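Local coordinates for transcriptional regulator, crp family (Thermotoga maritima, PDB 1O5L), which probably acts as a DNA-binding transcription factor of the Crp family, with a cyclic nucleotide-binding-type domain preceding a helix-turn-helix domain, at residues 42-48 with 97-103. Numbering follows the deposited sequence.
Sequences DVLILLE and KILSIPK
I45 and L99 form a hydrogen-bonded antiparallel pair at the middle of this strand ladder: I45 N reaches L99 O and L99 N reaches I45 O, each at 2.8 Å and in the carbonyl plane. V43 and I101 form the next hydrogen-bonded pair two residues along, where V43 N comes in tilted 18° from the plane of the I101 carbonyl. At that end S100 OG, swung anti to the backbone N (chi1 -174°) and so within reach of the carboxylate, donates to D42 OD2 at 2.7 Å. The carboxylate accepts through its anti lone pair; a serine suits this buried position because partly exposed D42 satisfies its hydroxyl, and the methyl CD2 of L44 also lies against S100 OG at 3.6 Å. At the other end, L47 and E48 both face K97 in a classic beta bulge. K97 O takes L47 N at 2.9 Å and, weakly, E48 N, while K97 N returns a bond to E48 O. The extra residue turns L47 toward the partner strand, and L47 CD1 lies 4.0 Å from L99 CB. Both strands belong to the jelly-roll of the cyclic nucleotide-binding domain, central in a four-stranded sheet between 23-27 and 72-73. The long side chains of E48 and K97 run side by side on the exposed surface; their salt bridge is long (OE1 to NZ, 3.9 Å), but a water links OE2 to NZ. Branched V43 and I101 pack against F106 of helix 103-112, with P102 at its N-cap position, and on the opposite face I98 meets F27.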
ATOM      1  N   ASP A  42      -1.578 -12.303  12.318  1.00 59.12           N
ATOM      2  CA  ASP A  42      -0.551 -11.559  12.998  1.00 59.11           C
ATOM      3  C   ASP A  42       0.340 -10.925  11.945  1.00 58.84           C
ATOM      4  O   ASP A  42       0.473 -11.448  10.815  1.00 59.09           O
ATOM      5  CB  ASP A  42       0.268 -12.503  13.856  1.00 59.30           C
ATOM      6  CG  ASP A  42      -0.437 -12.906  15.143  1.00 61.49           C
ATOM      7  OD1 ASP A  42      -1.545 -12.491  15.559  1.00 64.85           O
ATOM      8  OD2 ASP A  42       0.175 -13.704  15.877  1.00 67.47           O
ATOM      9  N   VAL A  43       0.940  -9.797  12.320  1.00 57.71           N
ATOM     10  CA  VAL A  43       2.011  -9.182  11.561  1.00 56.28           C
ATOM     11  C   VAL A  43       3.309  -9.987  11.837  1.00 56.31           C
ATOM     12  O   VAL A  43       3.734 -10.184  13.002  1.00 55.02           O
ATOM     13  CB  VAL A  43       2.189  -7.703  11.984  1.00 56.12           C
ATOM     14  CG1 VAL A  43       3.350  -7.047  11.241  1.00 55.63           C
ATOM     15  CG2 VAL A  43       0.888  -6.921  11.790  1.00 56.33           C
ATOM     16  N   LEU A  44       3.939 -10.445  10.764  1.00 56.19           N
ATOM     17  CA  LEU A  44       5.144 -11.277  10.856  1.00 55.51           C
ATOM     18  C   LEU A  44       6.378 -10.465  10.467  1.00 55.42           C
ATOM     19  O   LEU A  44       6.378  -9.784   9.436  1.00 55.01           O
ATOM     20  CB  LEU A  44       5.001 -12.497   9.944  1.00 55.53           C
ATOM     21  CG  LEU A  44       3.759 -13.386  10.119  1.00 55.67           C
ATOM     22  CD1 LEU A  44       3.902 -14.601   9.267  1.00 55.91           C
ATOM     23  CD2 LEU A  44       3.492 -13.830  11.605  1.00 57.71           C
ATOM     24  N   ILE A  45       7.428 -10.538  11.294  1.00 55.56           N
ATOM     25  CA  ILE A  45       8.696  -9.856  11.022  1.00 55.29           C
ATOM     26  C   ILE A  45       9.839 -10.866  11.056  1.00 54.75           C
ATOM     27  O   ILE A  45      10.022 -11.558  12.062  1.00 55.81           O
ATOM     28  CB  ILE A  45       8.943  -8.698  12.068  1.00 55.84           C
ATOM     29  CG1 ILE A  45       7.794  -7.681  12.038  1.00 56.89           C
ATOM     30  CG2 ILE A  45      10.280  -7.982  11.808  1.00 55.99           C
ATOM     31  CD1 ILE A  45       7.865  -6.654  13.165  1.00 56.06           C
ATOM     32  N   LEU A  46      10.608 -10.937   9.974  1.00 53.85           N
ATOM     33  CA  LEU A  46      11.783 -11.799   9.908  1.00 54.10           C
ATOM     34  C   LEU A  46      12.947 -11.189  10.686  1.00 54.25           C
ATOM     35  O   LEU A  46      13.485 -10.129  10.297  1.00 52.88           O
ATOM     36  CB  LEU A  46      12.238 -12.038   8.461  1.00 53.32           C
ATOM     37  CG  LEU A  46      13.466 -12.922   8.280  1.00 53.41           C
ATOM     38  CD1 LEU A  46      13.158 -14.354   8.731  1.00 54.01           C
ATOM     39  CD2 LEU A  46      13.950 -12.925   6.802  1.00 53.92           C
ATOM     40  N   LEU A  47      13.353 -11.922  11.725  1.00 54.17           N
ATOM     41  CA  LEU A  47      14.377 -11.514  12.675  1.00 55.06           C
ATOM     42  C   LEU A  47      15.747 -11.969  12.235  1.00 55.33           C
ATOM     43  O   LEU A  47      16.711 -11.208  12.322  1.00 55.71           O
ATOM     44  CB  LEU A  47      14.101 -12.143  14.058  1.00 54.65           C
ATOM     45  CG  LEU A  47      12.850 -11.647  14.798  1.00 55.73           C
ATOM     46  CD1 LEU A  47      12.582 -12.486  16.047  1.00 54.75           C
ATOM     47  CD2 LEU A  47      12.992 -10.154  15.140  1.00 54.78           C
ATOM     48  N   GLU A  48      15.829 -13.236  11.827  1.00 55.61           N
ATOM     49  CA  GLU A  48      17.064 -13.832  11.369  1.00 55.91           C
ATOM     50  C   GLU A  48      16.805 -15.016  10.444  1.00 55.66           C
ATOM     51  O   GLU A  48      15.766 -15.671  10.547  1.00 54.96           O
ATOM     52  CB  GLU A  48      17.969 -14.242  12.525  1.00 55.98           C
ATOM     53  CG  GLU A  48      17.300 -14.745  13.779  1.00 57.72           C
ATOM     54  CD  GLU A  48      18.331 -15.105  14.860  1.00 57.87           C
ATOM     55  OE1 GLU A  48      19.013 -16.161  14.705  1.00 57.69           O
ATOM     56  OE2 GLU A  48      18.481 -14.303  15.833  1.00 59.62           O
ATOM     57  N   LYS A  97      13.989 -17.316  12.264  1.00 53.57           N
ATOM     58  CA  LYS A  97      13.176 -16.891  13.404  1.00 53.63           C
ATOM     59  C   LYS A  97      12.371 -15.667  13.010  1.00 53.51           C
ATOM     60  O   LYS A  97      12.859 -14.756  12.343  1.00 52.53           O
ATOM     61  CB  LYS A  97      14.027 -16.545  14.633  1.00 53.65           C
ATOM     62  CG  LYS A  97      15.037 -17.612  15.001  1.00 54.64           C
ATOM     63  CD  LYS A  97      15.729 -17.325  16.333  1.00 54.42           C
ATOM     64  CE  LYS A  97      16.741 -18.391  16.669  1.00 54.31           C
ATOM     65  NZ  LYS A  97      17.576 -17.971  17.828  1.00 57.07           N
ATOM     66  N   ILE A  98      11.133 -15.653  13.472  1.00 54.23           N
ATOM     67  CA  ILE A  98      10.163 -14.646  13.119  1.00 54.29           C
ATOM     68  C   ILE A  98       9.517 -14.124  14.387  1.00 53.82           C
ATOM     69  O   ILE A  98       9.381 -14.849  15.366  1.00 53.24           O
ATOM     70  CB  ILE A  98       9.146 -15.304  12.139  1.00 54.77           C
ATOM     71  CG1 ILE A  98       9.777 -15.326  10.743  1.00 54.93           C
ATOM     72  CG2 ILE A  98       7.749 -14.610  12.109  1.00 55.99           C
ATOM     73  CD1 ILE A  98       9.059 -16.241   9.777  1.00 56.18           C
ATOM     74  N   LEU A  99       9.144 -12.842  14.347  1.00 53.67           N
ATOM     75  CA  LEU A  99       8.367 -12.201  15.393  1.00 52.87           C
ATOM     76  C   LEU A  99       6.939 -12.081  14.872  1.00 53.19           C
ATOM     77  O   LEU A  99       6.727 -11.642  13.726  1.00 53.60           O
ATOM     78  CB  LEU A  99       8.918 -10.808  15.708  1.00 52.41           C
ATOM     79  CG  LEU A  99       8.183  -9.890  16.708  1.00 52.93           C
ATOM     80  CD1 LEU A  99       8.016 -10.494  18.124  1.00 50.30           C
ATOM     81  CD2 LEU A  99       8.943  -8.542  16.769  1.00 52.62           C
ATOM     82  N   SER A 100       5.986 -12.443  15.733  1.00 51.60           N
ATOM     83  CA  SER A 100       4.588 -12.477  15.405  1.00 51.67           C
ATOM     84  C   SER A 100       3.841 -11.557  16.386  1.00 51.30           C
ATOM     85  O   SER A 100       3.723 -11.880  17.571  1.00 51.38           O
ATOM     86  CB  SER A 100       4.079 -13.931  15.545  1.00 51.73           C
ATOM     87  OG  SER A 100       2.728 -14.074  15.103  1.00 52.63           O
ATOM     88  N   ILE A 101       3.369 -10.419  15.897  1.00 51.04           N
ATOM     89  CA  ILE A 101       2.619  -9.457  16.702  1.00 51.18           C
ATOM     90  C   ILE A 101       1.127  -9.469  16.320  1.00 50.56           C
ATOM     91  O   ILE A 101       0.824  -9.318  15.148  1.00 50.93           O
ATOM     92  CB  ILE A 101       3.174  -8.015  16.474  1.00 50.86           C
ATOM     93  CG1 ILE A 101       4.694  -7.973  16.745  1.00 51.43           C
ATOM     94  CG2 ILE A 101       2.435  -7.020  17.339  1.00 50.49           C
ATOM     95  CD1 ILE A 101       5.322  -6.643  16.466  1.00 51.38           C
ATOM     96  N   PRO A 102       0.223  -9.557  17.298  1.00 50.02           N
ATOM     97  CA  PRO A 102      -1.215  -9.448  17.033  1.00 50.30           C
ATOM     98  C   PRO A 102      -1.569  -8.135  16.330  1.00 50.90           C
ATOM     99  O   PRO A 102      -1.044  -7.060  16.674  1.00 50.71           O
ATOM    100  CB  PRO A 102      -1.874  -9.531  18.432  1.00 49.87           C
ATOM    101  CG  PRO A 102      -0.845 -10.122  19.343  1.00 49.70           C
ATOM    102  CD  PRO A 102       0.504  -9.767  18.730  1.00 50.69           C
ATOM    103  N   LYS A 103      -2.436  -8.238  15.324  1.00 51.03           N
ATOM    104  CA  LYS A 103      -2.798  -7.095  14.500  1.00 51.31           C
ATOM    105  C   LYS A 103      -3.251  -5.867  15.314  1.00 50.52           C
ATOM    106  O   LYS A 103      -2.906  -4.740  14.974  1.00 49.80           O
ATOM    107  CB  LYS A 103      -3.880  -7.487  13.492  1.00 50.79           C
ATOM    108  CG  LYS A 103      -3.404  -7.462  12.061  1.00 54.53           C
ATOM    109  CD  LYS A 103      -4.577  -7.462  11.023  1.00 53.73           C
ATOM    110  CE  LYS A 103      -4.632  -8.747  10.241  1.00 56.43           C
ATOM    111  NZ  LYS A 103      -5.764  -8.728   9.265  1.00 58.24           N
TER
HETATM  112  O   HOH W   1      18.309 -15.318  18.288  1.00 47.05           O